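Local atomic coordinates of adhesion and penetration protein autotransporter (PDB entry 3SYJ), a protein that promotes bacterial adherence and host-cell invasion by binding a host cell structure, and is probably also a serine protease. Residues A[69-74]-A[217-221]; A[54-60]-A[77-83]; A[112-118]-A[252-258]; A[192-197]-A[248-253]. One frame throughout, in Å; residues are numbered along the deposited sequence.

All four contacts lie in the N-terminal peptidase S6 domain of the passenger. From the N terminus, residues 54-60 come first, and 77-83 closes the short loop of contact 2; within that loop contact 1 opens at 69-74, so the two cross. Contact 3 starts at 112-118 and contact 4 at 192-197. Contact 1 closes at 217-221, crossing both, before 248-253 completes contact 4 and 252-258 completes contact 3, which encloses it; these last two share Gln252 and Leu253. Contacts 1, 2 and 3 join the loops around the presumed catalytic residues, while contact 4 pairs strands of a seven-stranded antiparallel sheet and contact 3 ties loop 112-118 to the end of strand 249-253 and the start of helix 256-266.

Contact 1 (A[69-74]-A[217-221]); sequences VSVAHN and DSGSP
Asn74 ND2 spends its two N-H groups in two directions, one on Ser218 O at 3.0 Å in a nearly straight bond (170°), the other on Ser70 OG at 3.1 Å. Both acceptors lie close to the amide plane, which fixes the rotation of the group, although ND2 meets the Ser218 carbonyl from above that carbonyl's plane. Ser70 OG is also hydrogen-bonded to Val59 O, which gives the hydroxyl a second partner. Asp217 to Ser220 form a type II turn with Gly219 at its third position; Ser70 OG comes to 3.6 Å from Gly219 CA, and Val71 CG2 packs 3.6 Å from Gly219 N. This Asp-Ser-Gly-Ser turn carries the active-site serine expected by similarity with S6 peptidases. With CG set between its backbone N and carbonyl carbon (chi1 86°), the His73 ring swings toward Ser218, NE2 lying 3.2 Å from Ser218 CB and 3.5 Å from Ser218 OG, which lies at the ring edge. Val71 CG2 lies over one face of the imidazole, toward its rim, and ND1 is hydrogen-bonded to Asp115 OD2, an order consistent with a Ser-His-Asp triad. Further along, one water donates to both Val69 O and Gly219 O.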
# COMPACT_ATOMS: atom_id res chain seq x y z
N VAL A 69 59.11 -23.46 -26.95
CA VAL A 69 60.26 -24.23 -26.46
C VAL A 69 59.90 -25.71 -26.47
O VAL A 69 58.76 -26.08 -26.20
CB VAL A 69 60.68 -23.79 -25.05
CG1 VAL A 69 59.70 -24.28 -24.00
CG2 VAL A 69 62.07 -24.30 -24.74
N SER A 70 60.88 -26.55 -26.82
CA SER A 70 60.68 -27.99 -26.88
C SER A 70 62.05 -28.65 -27.01
O SER A 70 63.07 -27.97 -26.93
CB SER A 70 59.80 -28.37 -28.07
OG SER A 70 59.40 -29.72 -28.02
N VAL A 71 62.09 -29.97 -27.18
CA VAL A 71 63.37 -30.66 -27.40
C VAL A 71 63.71 -30.72 -28.89
O VAL A 71 62.83 -30.84 -29.74
CB VAL A 71 63.39 -32.11 -26.77
CG1 VAL A 71 63.44 -32.05 -25.25
CG2 VAL A 71 62.21 -32.94 -27.26
N ALA A 72 65.01 -30.65 -29.20
CA ALA A 72 65.47 -30.75 -30.58
C ALA A 72 65.08 -32.06 -31.24
O ALA A 72 64.81 -32.10 -32.44
CB ALA A 72 66.98 -30.56 -30.65
N HIS A 73 65.05 -33.15 -30.47
CA HIS A 73 64.80 -34.46 -31.07
C HIS A 73 63.36 -34.61 -31.57
O HIS A 73 63.04 -35.54 -32.30
CB HIS A 73 65.28 -35.63 -30.19
CG HIS A 73 64.29 -36.08 -29.15
ND1 HIS A 73 64.51 -35.90 -27.80
CD2 HIS A 73 63.12 -36.75 -29.26
CE1 HIS A 73 63.50 -36.42 -27.12
NE2 HIS A 73 62.64 -36.94 -27.99
N ASN A 74 62.50 -33.67 -31.19
CA ASN A 74 61.18 -33.58 -31.81
C ASN A 74 61.37 -32.98 -33.19
O ASN A 74 61.13 -31.78 -33.39
CB ASN A 74 60.23 -32.72 -30.98
CG ASN A 74 59.69 -33.46 -29.77
OD1 ASN A 74 59.59 -34.69 -29.77
ND2 ASN A 74 59.31 -32.72 -28.74
N ASP A 217 56.14 -37.87 -24.57
CA ASP A 217 56.07 -36.73 -23.67
C ASP A 217 57.32 -35.89 -23.75
O ASP A 217 57.39 -34.82 -23.13
CB ASP A 217 55.84 -37.20 -22.23
CG ASP A 217 54.37 -37.51 -21.94
OD1 ASP A 217 53.52 -36.63 -22.18
OD2 ASP A 217 54.08 -38.63 -21.46
N SER A 218 58.32 -36.35 -24.50
CA SER A 218 59.57 -35.60 -24.66
C SER A 218 59.26 -34.23 -25.23
O SER A 218 58.53 -34.10 -26.20
CB SER A 218 60.56 -36.33 -25.58
OG SER A 218 61.05 -37.51 -24.98
N GLY A 219 59.83 -33.19 -24.62
CA GLY A 219 59.59 -31.84 -25.06
C GLY A 219 58.48 -31.16 -24.28
O GLY A 219 58.50 -29.93 -24.14
N SER A 220 57.54 -31.95 -23.78
CA SER A 220 56.43 -31.41 -22.98
C SER A 220 56.97 -30.59 -21.82
O SER A 220 58.05 -30.87 -21.30
CB SER A 220 55.52 -32.54 -22.47
OG SER A 220 56.09 -33.18 -21.34
N PRO A 221 56.21 -29.57 -21.39
CA PRO A 221 56.70 -28.59 -20.42
C PRO A 221 56.45 -28.98 -18.97
O PRO A 221 55.50 -29.69 -18.65
CB PRO A 221 55.85 -27.35 -20.73
CG PRO A 221 54.72 -27.83 -21.61
CD PRO A 221 54.81 -29.30 -21.76
O HOH W 1 57.50 -27.25 -23.92
O HOH W 2 57.77 -35.76 -28.40

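Contact 2 (A[54-60]-A[77-83]); sequences VSRNGVA and YTDVDFG
A type I turn from Ser55 to Gly58 is set against the extended chain 77-83, pinned where Arg56 N donates to Asp81 O at 2.9 Å in a nearly straight bond (172°). Arg56 then runs across the Asp81 side chain at about a right angle: its CB sits 3.2 Å from Asp81 OD1, but the chain, bent at chi2 and chi3, carries the guanidinium on to Gly83. Its NE and NH2 make two weak bonds to Gly83 O, at 3.2 Å and 3.1 Å, and NH1 forms a salt bridge with Glu17. Inside the turn, Asn57 OD1 is gripped from opposite faces of its amide plane, by Ser55 OG at 2.7 Å and by Val59 N at 3.0 Å. The second bond makes an Asx turn; CG stands between the backbone N and the carbonyl carbon of Asn57 (chi1 65°), which turns OD1 back toward Val59 N. Val59 CG2 lies over one face of the Tyr77 ring, 4.2 Å from its centroid, in a CH-pi contact, while Val80 CG1 meets the ring edge. A water bridges Asn57 N to Asp81 OD1. Tyr77 OH bonds to His117 NE2. The whole is a turn packed along edge strand 79-80 and the chain that follows it, near the presumed active site of a chymotrypsin-like (PA clan) S6 protease domain.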
# COMPACT_ATOMS: atom_id res chain seq x y z
N VAL A 54 50.27 -23.99 -23.40
CA VAL A 54 50.75 -25.27 -23.91
C VAL A 54 50.07 -25.63 -25.22
O VAL A 54 48.84 -25.53 -25.35
CB VAL A 54 50.52 -26.41 -22.89
CG1 VAL A 54 50.96 -27.75 -23.48
CG2 VAL A 54 51.25 -26.11 -21.59
N SER A 55 50.86 -26.06 -26.20
CA SER A 55 50.28 -26.39 -27.49
C SER A 55 49.34 -27.57 -27.33
O SER A 55 49.54 -28.43 -26.47
CB SER A 55 51.38 -26.71 -28.51
OG SER A 55 52.09 -27.87 -28.14
N ARG A 56 48.29 -27.60 -28.14
CA ARG A 56 47.34 -28.70 -28.14
C ARG A 56 48.00 -30.08 -28.24
O ARG A 56 47.50 -31.05 -27.69
CB ARG A 56 46.37 -28.54 -29.31
CG ARG A 56 45.29 -27.51 -29.09
CD ARG A 56 44.18 -28.13 -28.27
NE ARG A 56 44.19 -27.59 -26.92
CZ ARG A 56 43.80 -28.25 -25.84
NH1 ARG A 56 43.40 -29.51 -25.91
NH2 ARG A 56 43.85 -27.63 -24.66
N ASN A 57 49.12 -30.18 -28.96
CA ASN A 57 49.77 -31.48 -29.12
C ASN A 57 50.72 -31.81 -27.97
O ASN A 57 51.39 -32.84 -27.99
CB ASN A 57 50.50 -31.57 -30.46
CG ASN A 57 51.64 -30.60 -30.56
OD1 ASN A 57 52.18 -30.15 -29.56
ND2 ASN A 57 52.03 -30.28 -31.79
N GLY A 58 50.78 -30.93 -26.98
CA GLY A 58 51.51 -31.20 -25.76
C GLY A 58 53.03 -31.14 -25.83
O GLY A 58 53.69 -31.29 -24.80
N VAL A 59 53.60 -30.91 -27.00
CA VAL A 59 55.06 -30.98 -27.08
C VAL A 59 55.76 -29.62 -26.94
O VAL A 59 56.99 -29.56 -26.97
CB VAL A 59 55.55 -31.68 -28.37
CG1 VAL A 59 54.93 -33.07 -28.49
CG2 VAL A 59 55.24 -30.84 -29.58
N ALA A 60 55.00 -28.55 -26.77
CA ALA A 60 55.63 -27.22 -26.67
C ALA A 60 54.86 -26.20 -25.84
O ALA A 60 53.66 -26.35 -25.59
CB ALA A 60 55.91 -26.65 -28.07
N TYR A 77 57.47 -32.22 -36.13
CA TYR A 77 56.35 -31.28 -36.14
C TYR A 77 56.75 -29.96 -36.79
O TYR A 77 57.88 -29.54 -36.65
CB TYR A 77 55.77 -31.07 -34.73
CG TYR A 77 56.58 -30.18 -33.82
CD1 TYR A 77 55.99 -29.08 -33.19
CD2 TYR A 77 57.92 -30.44 -33.54
CE1 TYR A 77 56.71 -28.26 -32.33
CE2 TYR A 77 58.65 -29.63 -32.68
CZ TYR A 77 58.04 -28.53 -32.08
OH TYR A 77 58.76 -27.71 -31.23
N THR A 78 55.83 -29.34 -37.50
CA THR A 78 56.15 -28.12 -38.25
C THR A 78 55.27 -26.95 -37.83
O THR A 78 55.40 -25.85 -38.37
CB THR A 78 55.96 -28.34 -39.75
OG1 THR A 78 54.63 -28.82 -39.99
CG2 THR A 78 56.95 -29.37 -40.25
N ASP A 79 54.37 -27.18 -36.88
CA ASP A 79 53.43 -26.15 -36.45
C ASP A 79 52.80 -26.50 -35.11
O ASP A 79 52.88 -27.64 -34.65
CB ASP A 79 52.35 -25.94 -37.51
CG ASP A 79 51.72 -27.23 -37.97
OD1 ASP A 79 51.26 -28.01 -37.11
OD2 ASP A 79 51.67 -27.47 -39.20
N VAL A 80 52.18 -25.50 -34.49
CA VAL A 80 51.48 -25.72 -33.23
C VAL A 80 50.15 -24.99 -33.26
O VAL A 80 49.95 -24.09 -34.07
CB VAL A 80 52.30 -25.23 -32.01
CG1 VAL A 80 53.50 -26.14 -31.78
CG2 VAL A 80 52.74 -23.79 -32.20
N ASP A 81 49.23 -25.37 -32.38
CA ASP A 81 48.01 -24.59 -32.20
C ASP A 81 47.60 -24.56 -30.74
O ASP A 81 48.14 -25.31 -29.93
CB ASP A 81 46.87 -25.10 -33.11
CG ASP A 81 46.51 -26.55 -32.85
OD1 ASP A 81 47.23 -27.23 -32.09
OD2 ASP A 81 45.49 -27.00 -33.41
N PHE A 82 46.66 -23.69 -30.41
CA PHE A 82 46.33 -23.41 -29.02
C PHE A 82 44.83 -23.28 -28.84
O PHE A 82 44.09 -23.19 -29.81
CB PHE A 82 47.00 -22.11 -28.58
CG PHE A 82 48.50 -22.11 -28.76
CD1 PHE A 82 49.33 -22.59 -27.76
CD2 PHE A 82 49.07 -21.62 -29.92
CE1 PHE A 82 50.70 -22.59 -27.92
CE2 PHE A 82 50.43 -21.61 -30.09
CZ PHE A 82 51.26 -22.10 -29.08
N GLY A 83 44.40 -23.27 -27.58
CA GLY A 83 42.99 -23.06 -27.28
C GLY A 83 42.39 -24.22 -26.53
O GLY A 83 43.03 -24.84 -25.68
O HOH W 3 46.34 -23.85 -25.74
O HOH W 4 49.55 -28.27 -31.45
O HOH W 5 52.17 -30.41 -34.44

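Contact 3 (A[112-118]-A[252-258]); sequences YEDDYHN and QLVRKSY
The backbones of Tyr112-Asn118 and Gln252-Tyr258 stand well apart, with Tyr116 CA and Gln252 CA 7.9 Å from each other, so each bridge depends on a side chain from at least one segment. Arg255, extended from CG to NE, slides its guanidinium between two tyrosines. On one face it lies flat on the Tyr116 ring, centres 4.2 Å apart and planes at 16°, with Arg255 CD over the ring centre in a CH-pi contact; on the opposite face Tyr112 CB sits 3.4 Å from Arg255 CZ. End-on, NH2 and NH1 both donate to Glu113 O, at 2.7 Å and 2.8 Å, the former in the carbonyl plane on a lone pair. The gripped loop leads into an inverse gamma turn centred on Asp115, the presumed triad aspartate of this peptidase domain, whose carboxylate has a salt bridge with Arg239. Tyr116, with CG turned anti to its own N (chi1 -173°), reaches far enough for OH to accept from Arg255 N at 2.9 Å, at the N-cap position of helix 256-266. A water joins the same hydroxyl to Arg255 O. Beyond the stack, Tyr116 CE2 packs 4.0 Å from Tyr258 CD2, while Tyr258 OH bonds to Asn102 O and the Tyr104 ring adds a cation-pi contact to Arg255.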
# COMPACT_ATOMS: atom_id res chain seq x y z
N TYR A 112 75.31 -26.25 -22.25
CA TYR A 112 74.28 -27.24 -21.99
C TYR A 112 74.06 -28.24 -23.13
O TYR A 112 74.58 -28.06 -24.23
CB TYR A 112 72.98 -26.54 -21.58
CG TYR A 112 73.21 -25.66 -20.38
CD1 TYR A 112 73.29 -26.21 -19.10
CD2 TYR A 112 73.42 -24.30 -20.51
CE1 TYR A 112 73.53 -25.43 -18.00
CE2 TYR A 112 73.67 -23.50 -19.41
CZ TYR A 112 73.73 -24.07 -18.15
OH TYR A 112 73.98 -23.29 -17.05
N GLU A 113 73.32 -29.30 -22.83
CA GLU A 113 73.06 -30.37 -23.79
C GLU A 113 72.18 -29.89 -24.93
O GLU A 113 71.28 -29.08 -24.72
CB GLU A 113 72.39 -31.55 -23.09
CG GLU A 113 73.30 -32.20 -22.06
CD GLU A 113 74.60 -32.66 -22.67
OE1 GLU A 113 74.57 -33.54 -23.56
OE2 GLU A 113 75.66 -32.13 -22.26
N ASP A 114 72.42 -30.42 -26.12
CA ASP A 114 71.82 -29.87 -27.34
C ASP A 114 70.47 -30.48 -27.75
O ASP A 114 70.00 -30.25 -28.86
CB ASP A 114 72.82 -29.90 -28.51
CG ASP A 114 73.31 -31.30 -28.84
OD1 ASP A 114 72.71 -32.28 -28.35
OD2 ASP A 114 74.29 -31.44 -29.61
N ASP A 115 69.85 -31.26 -26.86
CA ASP A 115 68.48 -31.70 -27.10
C ASP A 115 67.54 -30.60 -26.58
O ASP A 115 66.92 -30.73 -25.51
CB ASP A 115 68.20 -33.04 -26.41
CG ASP A 115 66.97 -33.75 -26.96
OD1 ASP A 115 66.35 -33.25 -27.92
OD2 ASP A 115 66.63 -34.83 -26.42
N TYR A 116 67.47 -29.51 -27.33
CA TYR A 116 66.77 -28.32 -26.89
C TYR A 116 66.65 -27.37 -28.06
O TYR A 116 67.63 -27.10 -28.74
CB TYR A 116 67.58 -27.65 -25.77
CG TYR A 116 66.89 -26.49 -25.09
CD1 TYR A 116 66.46 -26.59 -23.78
CD2 TYR A 116 66.69 -25.28 -25.76
CE1 TYR A 116 65.85 -25.52 -23.15
CE2 TYR A 116 66.06 -24.21 -25.14
CZ TYR A 116 65.65 -24.34 -23.83
OH TYR A 116 65.03 -23.30 -23.19
N HIS A 117 65.45 -26.86 -28.31
CA HIS A 117 65.28 -25.83 -29.34
C HIS A 117 64.20 -24.79 -29.01
O HIS A 117 63.28 -25.05 -28.23
CB HIS A 117 65.10 -26.44 -30.74
CG HIS A 117 63.78 -27.13 -30.95
ND1 HIS A 117 63.55 -27.96 -32.03
CD2 HIS A 117 62.64 -27.13 -30.22
CE1 HIS A 117 62.32 -28.43 -31.96
NE2 HIS A 117 61.74 -27.95 -30.87
N ASN A 118 64.32 -23.61 -29.63
CA ASN A 118 63.42 -22.49 -29.40
C ASN A 118 62.78 -21.99 -30.70
O ASN A 118 63.15 -20.93 -31.21
CB ASN A 118 64.17 -21.33 -28.76
CG ASN A 118 63.97 -21.25 -27.27
OD1 ASN A 118 62.84 -21.24 -26.78
ND2 ASN A 118 65.07 -21.19 -26.52
N GLN A 252 65.25 -31.05 -18.84
CA GLN A 252 66.21 -30.01 -19.19
C GLN A 252 65.63 -28.65 -18.77
O GLN A 252 64.56 -28.26 -19.24
CB GLN A 252 66.49 -30.03 -20.68
CG GLN A 252 67.25 -31.26 -21.14
CD GLN A 252 68.63 -31.34 -20.53
OE1 GLN A 252 68.90 -32.21 -19.71
NE2 GLN A 252 69.50 -30.42 -20.92
N LEU A 253 66.33 -27.95 -17.88
CA LEU A 253 65.87 -26.64 -17.43
C LEU A 253 65.79 -25.66 -18.61
O LEU A 253 66.51 -25.81 -19.59
CB LEU A 253 66.78 -26.09 -16.33
CG LEU A 253 66.89 -26.93 -15.05
CD1 LEU A 253 67.80 -26.24 -14.04
CD2 LEU A 253 65.53 -27.20 -14.43
N VAL A 254 64.91 -24.66 -18.51
CA VAL A 254 64.76 -23.71 -19.61
C VAL A 254 65.94 -22.74 -19.64
O VAL A 254 66.50 -22.41 -18.59
CB VAL A 254 63.44 -22.92 -19.53
CG1 VAL A 254 62.26 -23.85 -19.80
CG2 VAL A 254 63.31 -22.23 -18.18
N ARG A 255 66.29 -22.28 -20.83
CA ARG A 255 67.49 -21.47 -21.02
C ARG A 255 67.19 -20.03 -21.43
O ARG A 255 67.08 -19.71 -22.61
CB ARG A 255 68.43 -22.17 -22.00
CG ARG A 255 68.69 -23.62 -21.58
CD ARG A 255 69.57 -24.39 -22.54
NE ARG A 255 69.56 -25.82 -22.22
CZ ARG A 255 69.93 -26.77 -23.07
NH1 ARG A 255 70.35 -26.46 -24.28
NH2 ARG A 255 69.87 -28.05 -22.71
N LYS A 256 67.05 -19.16 -20.44
CA LYS A 256 66.64 -17.78 -20.64
C LYS A 256 67.68 -16.96 -21.43
O LYS A 256 67.32 -16.10 -22.23
CB LYS A 256 66.39 -17.13 -19.28
CG LYS A 256 65.77 -15.75 -19.32
CD LYS A 256 64.27 -15.83 -19.08
CE LYS A 256 63.74 -14.53 -18.47
NZ LYS A 256 64.30 -14.26 -17.12
N SER A 257 68.96 -17.23 -21.20
CA SER A 257 70.03 -16.50 -21.87
C SER A 257 70.14 -16.89 -23.33
O SER A 257 70.45 -16.07 -24.18
CB SER A 257 71.38 -16.73 -21.19
OG SER A 257 71.59 -15.78 -20.17
N TYR A 258 69.90 -18.17 -23.61
CA TYR A 258 69.93 -18.65 -24.97
C TYR A 258 68.77 -18.05 -25.72
O TYR A 258 68.91 -17.59 -26.86
CB TYR A 258 69.86 -20.17 -25.00
CG TYR A 258 69.65 -20.78 -26.36
CD1 TYR A 258 70.64 -20.71 -27.33
CD2 TYR A 258 68.48 -21.46 -26.66
CE1 TYR A 258 70.46 -21.29 -28.58
CE2 TYR A 258 68.29 -22.05 -27.90
CZ TYR A 258 69.29 -21.96 -28.85
OH TYR A 258 69.10 -22.54 -30.09
O HOH W 6 65.50 -21.01 -24.15

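Contact 4 (A[192-197]-A[248-253]); sequences GYSYLG and ENGFQL
Phe251 leaves its strand with CB 3.5 Å from Ser194 O, and its ring then runs along the neighbouring strand: CD2 passes the same Ser194 O at 3.6 Å, the oxygen lying at the ring edge in its plane, and farther out CE2 lies 3.6 Å from Leu196 CD1. The leucine crosses the phenylalanine at about a right angle, and Leu238 of strand 231-238 also packs against the Phe251 side chain. Beneath this the backbones pair antiparallel, with strand axes at 154°. Ser194 and Phe251 form a hydrogen-bonded pair, Phe251 N to Ser194 O at 2.7 Å and Ser194 N to Phe251 O at 3.0 Å; Leu196 and Asn249 are bonded in the same way. Between them is the non-hydrogen-bonded pair of Tyr195 and Gly250. Here Tyr195, its CG anti to the carbonyl carbon (chi1 -77°), brings CD1 to 3.2 Å from Gly250 CA. At the far end Gly192 O accepts from Leu253 N at 3.1 Å, well above the carbonyl plane, and takes a second bond from a water that also donates to Leu253 O. Leu253 CG packs on Tyr193 N at 3.6 Å, and Glu248 has a salt bridge with Arg187. The register of strand 193-196 therefore rests on main-chain bonds, while Phe251 and Leu196 bury apolar surface on one face of the seven-stranded sheet and Tyr195 remains exposed on the other.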
# COMPACT_ATOMS: atom_id res chain seq x y z
N GLY A 192 71.68 -27.42 -15.20
CA GLY A 192 70.92 -27.55 -16.43
C GLY A 192 69.84 -28.61 -16.43
O GLY A 192 69.22 -28.86 -17.47
N TYR A 193 69.59 -29.23 -15.28
CA TYR A 193 68.66 -30.36 -15.24
C TYR A 193 68.01 -30.58 -13.89
O TYR A 193 68.45 -30.07 -12.86
CB TYR A 193 69.38 -31.64 -15.67
CG TYR A 193 70.33 -32.17 -14.61
CD1 TYR A 193 69.89 -33.04 -13.62
CD2 TYR A 193 71.67 -31.79 -14.59
CE1 TYR A 193 70.75 -33.53 -12.65
CE2 TYR A 193 72.54 -32.27 -13.62
CZ TYR A 193 72.07 -33.14 -12.65
OH TYR A 193 72.93 -33.62 -11.69
N SER A 194 66.94 -31.37 -13.90
CA SER A 194 66.28 -31.80 -12.69
C SER A 194 65.58 -33.13 -12.96
O SER A 194 65.06 -33.36 -14.06
CB SER A 194 65.28 -30.73 -12.22
OG SER A 194 64.77 -31.03 -10.93
N TYR A 195 65.61 -34.02 -11.98
CA TYR A 195 64.88 -35.28 -12.06
C TYR A 195 63.72 -35.26 -11.07
O TYR A 195 63.87 -34.85 -9.92
CB TYR A 195 65.80 -36.47 -11.74
CG TYR A 195 66.73 -36.87 -12.87
CD1 TYR A 195 66.26 -37.58 -13.96
CD2 TYR A 195 68.08 -36.54 -12.84
CE1 TYR A 195 67.11 -37.96 -14.99
CE2 TYR A 195 68.93 -36.91 -13.86
CZ TYR A 195 68.44 -37.62 -14.94
OH TYR A 195 69.29 -37.99 -15.97
N LEU A 196 62.55 -35.69 -11.53
CA LEU A 196 61.40 -35.82 -10.66
C LEU A 196 60.84 -37.23 -10.81
O LEU A 196 60.75 -37.76 -11.92
CB LEU A 196 60.33 -34.78 -11.01
CG LEU A 196 60.78 -33.33 -11.18
CD1 LEU A 196 59.63 -32.45 -11.68
CD2 LEU A 196 61.38 -32.76 -9.89
N GLY A 197 60.48 -37.84 -9.69
CA GLY A 197 60.08 -39.23 -9.71
C GLY A 197 59.52 -39.69 -8.39
O GLY A 197 59.70 -39.05 -7.36
N GLU A 248 59.64 -42.10 -13.07
CA GLU A 248 60.66 -41.05 -12.95
C GLU A 248 61.03 -40.36 -14.28
O GLU A 248 61.02 -40.98 -15.34
CB GLU A 248 61.90 -41.60 -12.25
CG GLU A 248 63.00 -40.60 -12.03
CD GLU A 248 64.34 -41.28 -11.85
OE1 GLU A 248 64.67 -42.15 -12.69
OE2 GLU A 248 65.05 -40.95 -10.87
N ASN A 249 61.36 -39.07 -14.21
CA ASN A 249 61.68 -38.32 -15.43
C ASN A 249 62.79 -37.29 -15.25
O ASN A 249 62.90 -36.65 -14.21
CB ASN A 249 60.43 -37.62 -15.97
CG ASN A 249 59.32 -38.58 -16.34
OD1 ASN A 249 59.41 -39.29 -17.34
ND2 ASN A 249 58.26 -38.58 -15.55
N GLY A 250 63.60 -37.13 -16.29
CA GLY A 250 64.60 -36.07 -16.31
C GLY A 250 64.10 -34.88 -17.11
O GLY A 250 63.43 -35.04 -18.13
N PHE A 251 64.45 -33.68 -16.65
CA PHE A 251 64.03 -32.45 -17.30
C PHE A 251 65.23 -31.58 -17.63
O PHE A 251 66.11 -31.39 -16.79
CB PHE A 251 63.07 -31.66 -16.41
CG PHE A 251 61.78 -32.36 -16.18
CD1 PHE A 251 60.72 -32.18 -17.04
CD2 PHE A 251 61.63 -33.24 -15.11
CE1 PHE A 251 59.53 -32.83 -16.85
CE2 PHE A 251 60.44 -33.90 -14.91
CZ PHE A 251 59.39 -33.70 -15.78
N GLN A 252 65.25 -31.05 -18.84
CA GLN A 252 66.21 -30.01 -19.19
C GLN A 252 65.63 -28.65 -18.77
O GLN A 252 64.56 -28.26 -19.24
CB GLN A 252 66.49 -30.03 -20.68
CG GLN A 252 67.25 -31.26 -21.14
CD GLN A 252 68.63 -31.34 -20.53
OE1 GLN A 252 68.90 -32.21 -19.71
NE2 GLN A 252 69.50 -30.42 -20.92
N LEU A 253 66.33 -27.95 -17.88
CA LEU A 253 65.87 -26.64 -17.43
C LEU A 253 65.79 -25.66 -18.61
O LEU A 253 66.51 -25.81 -19.59
CB LEU A 253 66.78 -26.09 -16.33
CG LEU A 253 66.89 -26.93 -15.05
CD1 LEU A 253 67.80 -26.24 -14.04
CD2 LEU A 253 65.53 -27.20 -14.43
O HOH W 7 68.88 -27.18 -19.56